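PDB 5DLK: TqaA from Penicillium aethiopicum, which is a fungal nonribosomal peptide synthetase, represented here by its terminal condensation-like (CT) domain, which binds phosphopantetheine and probably carries out peptide macrocyclization. Local coordinates for residues S69-I74 with D131-C136. Numbering follows the deposited sequence.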
ATOM      1  N   SER A  69      12.245  -3.504  -4.572  1.00 21.81           N
ATOM      2  CA  SER A  69      12.945  -4.714  -4.990  1.00 22.10           C
ATOM      3  C   SER A  69      12.921  -5.667  -3.812  1.00 19.44           C
ATOM      4  O   SER A  69      13.560  -5.404  -2.789  1.00 22.38           O
ATOM      5  CB  SER A  69      14.390  -4.407  -5.399  1.00 24.30           C
ATOM      6  OG  SER A  69      15.040  -5.598  -5.830  1.00 23.59           O
ATOM      7  N   TYR A  70      12.188  -6.768  -3.947  1.00 21.96           N
ATOM      8  CA  TYR A  70      12.138  -7.774  -2.901  1.00 17.48           C
ATOM      9  C   TYR A  70      13.220  -8.823  -3.185  1.00 22.02           C
ATOM     10  O   TYR A  70      13.183  -9.487  -4.216  1.00 22.50           O
ATOM     11  CB  TYR A  70      10.759  -8.415  -2.823  1.00 21.15           C
ATOM     12  CG  TYR A  70       9.720  -7.469  -2.252  1.00 20.99           C
ATOM     13  CD1 TYR A  70       9.823  -7.028  -0.940  1.00 24.42           C
ATOM     14  CD2 TYR A  70       8.654  -7.016  -3.022  1.00 21.78           C
ATOM     15  CE1 TYR A  70       8.890  -6.157  -0.405  1.00 25.59           C
ATOM     16  CE2 TYR A  70       7.704  -6.143  -2.488  1.00 25.26           C
ATOM     17  CZ  TYR A  70       7.838  -5.720  -1.176  1.00 23.33           C
ATOM     18  OH  TYR A  70       6.910  -4.860  -0.607  1.00 25.05           O
ATOM     19  N   ASN A  71      14.159  -8.950  -2.256  1.00 21.11           N
ATOM     20  CA  ASN A  71      15.424  -9.645  -2.518  1.00 22.41           C
ATOM     21  C   ASN A  71      15.571 -10.905  -1.684  1.00 24.79           C
ATOM     22  O   ASN A  71      15.469 -10.864  -0.461  1.00 27.74           O
ATOM     23  CB  ASN A  71      16.598  -8.724  -2.229  1.00 22.95           C
ATOM     24  CG  ASN A  71      16.491  -7.414  -2.956  1.00 21.26           C
ATOM     25  OD1 ASN A  71      15.915  -7.342  -4.042  1.00 23.06           O
ATOM     26  ND2 ASN A  71      17.040  -6.357  -2.358  1.00 22.90           N
ATOM     27  N   TRP A  72      15.832 -12.023  -2.350  1.00 27.38           N
ATOM     28  CA  TRP A  72      15.960 -13.296  -1.668  1.00 23.78           C
ATOM     29  C   TRP A  72      17.356 -13.868  -1.870  1.00 29.50           C
ATOM     30  O   TRP A  72      17.708 -14.231  -2.983  1.00 24.20           O
ATOM     31  CB  TRP A  72      14.919 -14.271  -2.186  1.00 26.59           C
ATOM     32  CG  TRP A  72      13.516 -13.806  -1.923  1.00 27.36           C
ATOM     33  CD1 TRP A  72      12.662 -13.208  -2.809  1.00 28.02           C
ATOM     34  CD2 TRP A  72      12.829 -13.871  -0.676  1.00 28.94           C
ATOM     35  NE1 TRP A  72      11.467 -12.915  -2.186  1.00 28.38           N
ATOM     36  CE2 TRP A  72      11.547 -13.313  -0.874  1.00 28.69           C
ATOM     37  CE3 TRP A  72      13.168 -14.358   0.593  1.00 26.84           C
ATOM     38  CZ2 TRP A  72      10.603 -13.243   0.144  1.00 28.52           C
ATOM     39  CZ3 TRP A  72      12.227 -14.276   1.606  1.00 30.47           C
ATOM     40  CH2 TRP A  72      10.962 -13.718   1.375  1.00 29.92           C
ATOM     41  N   THR A  73      18.138 -13.943  -0.800  1.00 26.46           N
ATOM     42  CA  THR A  73      19.477 -14.522  -0.883  1.00 28.60           C
ATOM     43  C   THR A  73      19.364 -16.009  -0.577  1.00 29.52           C
ATOM     44  O   THR A  73      18.972 -16.395   0.523  1.00 29.02           O
ATOM     45  CB  THR A  73      20.461 -13.855   0.089  1.00 27.30           C
ATOM     46  OG1 THR A  73      20.490 -12.445  -0.147  1.00 27.71           O
ATOM     47  CG2 THR A  73      21.877 -14.418  -0.098  1.00 26.80           C
ATOM     48  N   ILE A  74      19.710 -16.831  -1.564  1.00 27.84           N
ATOM     49  CA  ILE A  74      19.507 -18.275  -1.499  1.00 27.86           C
ATOM     50  C   ILE A  74      20.865 -18.981  -1.456  1.00 35.10           C
ATOM     51  O   ILE A  74      21.679 -18.792  -2.352  1.00 29.65           O
ATOM     52  CB  ILE A  74      18.712 -18.781  -2.709  1.00 29.78           C
ATOM     53  CG1 ILE A  74      17.399 -17.992  -2.869  1.00 32.32           C
ATOM     54  CG2 ILE A  74      18.418 -20.269  -2.576  1.00 34.15           C
ATOM     55  CD1 ILE A  74      16.655 -18.296  -4.156  1.00 32.64           C
ATOM     56  N   ASP A 131      30.282 -10.059  -4.715  1.00 27.72           N
ATOM     57  CA  ASP A 131      29.073 -10.316  -3.933  1.00 30.25           C
ATOM     58  C   ASP A 131      27.803 -10.008  -4.728  1.00 28.17           C
ATOM     59  O   ASP A 131      27.615  -8.888  -5.202  1.00 25.89           O
ATOM     60  CB  ASP A 131      29.073  -9.508  -2.636  1.00 31.07           C
ATOM     61  CG  ASP A 131      27.755  -9.629  -1.885  1.00 36.03           C
ATOM     62  OD1 ASP A 131      27.528 -10.659  -1.219  1.00 40.50           O
ATOM     63  OD2 ASP A 131      26.927  -8.701  -1.986  1.00 38.98           O
ATOM     64  N   PRO A 132      26.923 -11.006  -4.858  1.00 26.79           N
ATOM     65  CA  PRO A 132      25.721 -10.873  -5.686  1.00 26.29           C
ATOM     66  C   PRO A 132      24.808  -9.739  -5.208  1.00 27.53           C
ATOM     67  O   PRO A 132      24.216  -9.069  -6.040  1.00 24.26           O
ATOM     68  CB  PRO A 132      25.023 -12.226  -5.526  1.00 25.82           C
ATOM     69  CG  PRO A 132      26.044 -13.135  -4.967  1.00 33.14           C
ATOM     70  CD  PRO A 132      26.976 -12.304  -4.168  1.00 30.98           C
ATOM     71  N   MET A 133      24.706  -9.519  -3.900  1.00 26.62           N
ATOM     72  CA  MET A 133      23.830  -8.450  -3.417  1.00 26.33           C
ATOM     73  C   MET A 133      24.385  -7.084  -3.829  1.00 27.09           C
ATOM     74  O   MET A 133      23.624  -6.191  -4.207  1.00 24.31           O
ATOM     75  CB  MET A 133      23.641  -8.514  -1.899  1.00 27.94           C
ATOM     76  CG  MET A 133      22.590  -7.512  -1.381  1.00 28.25           C
ATOM     77  SD  MET A 133      20.914  -7.763  -2.022  1.00 28.29           S
ATOM     78  CE  MET A 133      20.434  -9.276  -1.195  1.00 26.20           C
ATOM     79  N   GLU A 134      25.709  -6.934  -3.801  1.00 26.36           N
ATOM     80  CA  GLU A 134      26.341  -5.675  -4.181  1.00 25.20           C
ATOM     81  C   GLU A 134      26.133  -5.366  -5.661  1.00 24.87           C
ATOM     82  O   GLU A 134      26.034  -4.199  -6.052  1.00 23.32           O
ATOM     83  CB  GLU A 134      27.840  -5.694  -3.847  1.00 28.07           C
ATOM     84  CG  GLU A 134      28.115  -5.660  -2.335  1.00 30.22           C
ATOM     85  CD  GLU A 134      29.588  -5.830  -1.999  1.00 42.48           C
ATOM     86  OE1 GLU A 134      30.432  -5.573  -2.889  1.00 38.38           O
ATOM     87  OE2 GLU A 134      29.893  -6.214  -0.843  1.00 44.00           O
ATOM     88  N   VAL A 135      26.088  -6.404  -6.488  1.00 22.33           N
ATOM     89  CA  VAL A 135      25.740  -6.232  -7.895  1.00 22.06           C
ATOM     90  C   VAL A 135      24.287  -5.740  -8.018  1.00 21.28           C
ATOM     91  O   VAL A 135      23.996  -4.825  -8.786  1.00 21.13           O
ATOM     92  CB  VAL A 135      25.909  -7.546  -8.680  1.00 25.36           C
ATOM     93  CG1 VAL A 135      25.295  -7.436 -10.084  1.00 25.15           C
ATOM     94  CG2 VAL A 135      27.395  -7.919  -8.745  1.00 25.94           C
ATOM     95  N   CYS A 136      23.394  -6.376  -7.277  1.00 20.66           N
ATOM     96  CA  CYS A 136      21.980  -5.982  -7.274  1.00 24.56           C
ATOM     97  C   CYS A 136      21.829  -4.518  -6.859  1.00 20.83           C
ATOM     98  O   CYS A 136      21.072  -3.757  -7.474  1.00 21.62           O
ATOM     99  CB  CYS A 136      21.167  -6.867  -6.333  1.00 24.39           C
ATOM    100  SG  CYS A 136      20.953  -8.584  -6.845  1.00 28.17           S
TER
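M133, on the first turn of helix 132-144, bridges to strand 67-75 by touching T73 and N71 with its methyl end. The two segments share no hydrogen bond and bury just 128 Å² between them, so the contact is van der Waals packing. CE of M133 lies 3.3 Å from OG1 of T73 and 4.0 Å from CB of N71, thus resting between two residues on the same face of the strand. Farther along the asparagine, ND2 of N71 stands 4.1 Å from SD of M133, and the two side chains run roughly perpendicular. In M133, CG is anti to the backbone N (chi1 -173°), which sends the chain out from the helix; bends at chi2 and chi3 then bring CE against the T73 and N71 side chains.

Within each segment, a side-chain hydrogen bond braces the contact. OG of S69 donates to OD1 of N71 over 2.6 Å, in the carbonyl plane and on a lone pair, which should fix the amide's rotation. At the helix start, N of E134 donates to OD2 of the N-cap residue D131 at 2.8 Å, on the anti side and 25° out of the carboxylate plane, a capping bond that helps hold the turn carrying M133.

S411 of strand 407-415 also touches both N71 and M133. An alanine at N71 would keep the CB contact but would probably leave the S69 hydroxyl without its acceptor and the methionine sulfur less covered. Far from the phosphopantetheine-binding residues, a methionine methyl packed against polar side chains adds one packing point, without a directional bond, between strand 67-75 and a helix that also packs on V162.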